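Local coordinates for NAD(P)H-FMN oxidoreductase (Bacillus subtilis, PDB 5LVA), which binds flavin mononucleotide and probably uses NAD(P)H to reduce flavin, at residues A20-L25 and G162-R167. Numbering follows the deposited sequence.
Sequences AFADTL and GATQYR
The carbonyl oxygen of F21 is gripped twice from within its own segment, by the backbone N of T24 and by T24 OG1, the latter with OG1 2.8 Å from F21 O, while CE1 of Y166 from the facing helix lies against it. Holding OG1 there, between the backbone N and the carbonyl carbon (chi1 70°), sends T24 CG2 to the methyl of A163. Across the contact runs one hydrogen bond: R167, its chain extended from CG to NE, gives its NE-H to T24 O at 3.0 Å, the oxygen lying near the guanidinium plane. The rings of F21 and Y166 lie near parallel, planes at 23°, but are slid so far apart that they barely overlap, and each residue lays its CB over the other's ring: F21 CB stands 3.6 Å from the Y166 centroid, Y166 CB 4.0 Å from that of F21. With CG anti to the carbonyl carbon (chi1 -73°), F21 also brings CD1 to A163 CB at 3.7 Å. L25 CD1 packs against CE1 and OH of Y166, and that hydroxyl is hydrogen-bonded to Q63. With an alanine at Y166 the ring over F21 CB and beside L25 CD1 is gone, which would probably open a gap there and leave Q63 without this hydrogen-bond partner. The contact thus joins helices 17-23 and 156-171 of the flavodoxin-like fold through a mainly apolar, aromatic core, with the polar bonding across it gathered at T24 and R167.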
ATOM      1  N   ALA A  20      11.338   6.480   5.525  1.00 25.70           N
ATOM      2  CA  ALA A  20      11.955   7.343   4.529  1.00 25.16           C
ATOM      3  C   ALA A  20      11.020   7.652   3.366  1.00 25.65           C
ATOM      4  O   ALA A  20      11.019   8.757   2.829  1.00 28.10           O
ATOM      5  CB  ALA A  20      13.219   6.712   4.009  1.00 24.29           C
ATOM      6  N   PHE A  21      10.236   6.664   2.968  1.00 26.89           N
ATOM      7  CA  PHE A  21       9.311   6.833   1.864  1.00 24.73           C
ATOM      8  C   PHE A  21       8.194   7.771   2.274  1.00 25.20           C
ATOM      9  O   PHE A  21       7.862   8.709   1.559  1.00 30.62           O
ATOM     10  CB  PHE A  21       8.734   5.484   1.419  1.00 22.83           C
ATOM     11  CG  PHE A  21       9.698   4.624   0.671  1.00 23.22           C
ATOM     12  CD1 PHE A  21      11.003   5.021   0.472  1.00 24.59           C
ATOM     13  CD2 PHE A  21       9.286   3.418   0.141  1.00 23.14           C
ATOM     14  CE1 PHE A  21      11.882   4.229  -0.215  1.00 21.95           C
ATOM     15  CE2 PHE A  21      10.162   2.622  -0.555  1.00 23.79           C
ATOM     16  CZ  PHE A  21      11.457   3.028  -0.734  1.00 22.86           C
ATOM     17  N   ALA A  22       7.615   7.503   3.433  1.00 20.81           N
ATOM     18  CA  ALA A  22       6.566   8.347   3.978  1.00 26.52           C
ATOM     19  C   ALA A  22       7.004   9.808   4.137  1.00 31.18           C
ATOM     20  O   ALA A  22       6.215  10.711   3.885  1.00 38.79           O
ATOM     21  CB  ALA A  22       6.100   7.796   5.311  1.00 26.06           C
ATOM     22  N   ASP A  23       8.250  10.036   4.548  1.00 29.42           N
ATOM     23  CA  ASP A  23       8.761  11.395   4.778  1.00 38.35           C
ATOM     24  C   ASP A  23       8.664  12.298   3.557  1.00 35.09           C
ATOM     25  O   ASP A  23       8.471  13.501   3.680  1.00 37.13           O
ATOM     26  CB  ASP A  23      10.226  11.360   5.231  1.00 36.78           C
ATOM     27  CG  ASP A  23      10.384  11.013   6.696  1.00 38.25           C
ATOM     28  OD1 ASP A  23       9.414  11.162   7.460  1.00 40.50           O
ATOM     29  OD2 ASP A  23      11.495  10.598   7.082  1.00 41.57           O
ATOM     30  N   THR A  24       8.807  11.711   2.378  1.00 28.66           N
ATOM     31  CA  THR A  24       8.848  12.473   1.144  1.00 26.52           C
ATOM     32  C   THR A  24       7.485  13.031   0.747  1.00 34.74           C
ATOM     33  O   THR A  24       7.396  13.827  -0.173  1.00 39.91           O
ATOM     34  CB  THR A  24       9.378  11.614  -0.002  1.00 32.90           C
ATOM     35  OG1 THR A  24       8.402  10.628  -0.339  1.00 33.97           O
ATOM     36  CG2 THR A  24      10.646  10.910   0.407  1.00 28.35           C
ATOM     37  N   LEU A  25       6.429  12.626   1.448  1.00 39.03           N
ATOM     38  CA  LEU A  25       5.069  13.036   1.101  1.00 38.97           C
ATOM     39  C   LEU A  25       4.393  13.985   2.114  1.00 49.31           C
ATOM     40  O   LEU A  25       3.256  14.409   1.910  1.00 48.72           O
ATOM     41  CB  LEU A  25       4.202  11.790   0.920  1.00 40.96           C
ATOM     42  CG  LEU A  25       4.493  10.866  -0.274  1.00 41.40           C
ATOM     43  CD1 LEU A  25       3.606   9.645  -0.215  1.00 37.37           C
ATOM     44  CD2 LEU A  25       4.294  11.570  -1.606  1.00 35.45           C
ATOM     45  N   GLY A 162      15.674   5.488  -3.842  1.00 30.48           N
ATOM     46  CA  GLY A 162      14.473   4.687  -3.766  1.00 27.65           C
ATOM     47  C   GLY A 162      13.300   5.516  -3.302  1.00 27.64           C
ATOM     48  O   GLY A 162      12.193   5.372  -3.807  1.00 22.81           O
ATOM     49  N   ALA A 163      13.553   6.400  -2.343  1.00 29.60           N
ATOM     50  CA  ALA A 163      12.505   7.258  -1.791  1.00 30.62           C
ATOM     51  C   ALA A 163      11.992   8.233  -2.831  1.00 30.58           C
ATOM     52  O   ALA A 163      10.786   8.434  -2.966  1.00 35.03           O
ATOM     53  CB  ALA A 163      13.009   8.013  -0.564  1.00 30.03           C
ATOM     54  N   THR A 164      12.901   8.840  -3.577  1.00 29.53           N
ATOM     55  CA  THR A 164      12.461   9.802  -4.567  1.00 29.95           C
ATOM     56  C   THR A 164      11.712   9.084  -5.685  1.00 28.90           C
ATOM     57  O   THR A 164      10.814   9.649  -6.300  1.00 31.20           O
ATOM     58  CB  THR A 164      13.638  10.636  -5.123  1.00 32.47           C
ATOM     59  OG1 THR A 164      13.217  11.350  -6.287  1.00 37.70           O
ATOM     60  CG2 THR A 164      14.778   9.775  -5.494  1.00 32.59           C
ATOM     61  N   GLN A 165      12.061   7.824  -5.921  1.00 32.12           N
ATOM     62  CA  GLN A 165      11.385   7.035  -6.937  1.00 28.52           C
ATOM     63  C   GLN A 165       9.994   6.641  -6.470  1.00 29.73           C
ATOM     64  O   GLN A 165       9.054   6.572  -7.261  1.00 29.60           O
ATOM     65  CB  GLN A 165      12.198   5.794  -7.294  1.00 32.73           C
ATOM     66  CG  GLN A 165      13.363   6.073  -8.211  1.00 32.87           C
ATOM     67  CD  GLN A 165      12.936   6.769  -9.476  1.00 34.56           C
ATOM     68  OE1 GLN A 165      11.852   6.523  -9.997  1.00 39.48           O
ATOM     69  NE2 GLN A 165      13.791   7.641  -9.986  1.00 36.89           N
ATOM     70  N   TYR A 166       9.874   6.383  -5.176  1.00 28.44           N
ATOM     71  CA  TYR A 166       8.589   6.098  -4.571  1.00 26.80           C
ATOM     72  C   TYR A 166       7.661   7.286  -4.774  1.00 28.02           C
ATOM     73  O   TYR A 166       6.523   7.132  -5.190  1.00 31.25           O
ATOM     74  CB  TYR A 166       8.782   5.776  -3.087  1.00 24.60           C
ATOM     75  CG  TYR A 166       7.561   5.920  -2.208  1.00 27.49           C
ATOM     76  CD1 TYR A 166       7.231   7.142  -1.641  1.00 31.10           C
ATOM     77  CD2 TYR A 166       6.771   4.826  -1.896  1.00 28.30           C
ATOM     78  CE1 TYR A 166       6.126   7.277  -0.827  1.00 29.48           C
ATOM     79  CE2 TYR A 166       5.664   4.953  -1.079  1.00 28.00           C
ATOM     80  CZ  TYR A 166       5.352   6.181  -0.545  1.00 31.82           C
ATOM     81  OH  TYR A 166       4.258   6.309   0.268  1.00 37.70           O
ATOM     82  N   ARG A 167       8.167   8.480  -4.496  1.00 30.92           N
ATOM     83  CA  ARG A 167       7.366   9.687  -4.576  1.00 27.87           C
ATOM     84  C   ARG A 167       6.873   9.921  -5.993  1.00 27.18           C
ATOM     85  O   ARG A 167       5.728  10.277  -6.202  1.00 31.68           O
ATOM     86  CB  ARG A 167       8.165  10.897  -4.095  1.00 31.77           C
ATOM     87  CG  ARG A 167       7.309  12.130  -3.832  1.00 34.73           C
ATOM     88  CD  ARG A 167       8.131  13.389  -3.788  1.00 30.74           C
ATOM     89  NE  ARG A 167       7.414  14.483  -3.144  1.00 36.87           N
ATOM     90  CZ  ARG A 167       6.784  15.459  -3.786  1.00 41.38           C
ATOM     91  NH1 ARG A 167       6.783  15.498  -5.107  1.00 47.33           N
ATOM     92  NH2 ARG A 167       6.162  16.405  -3.105  1.00 41.98           N
TER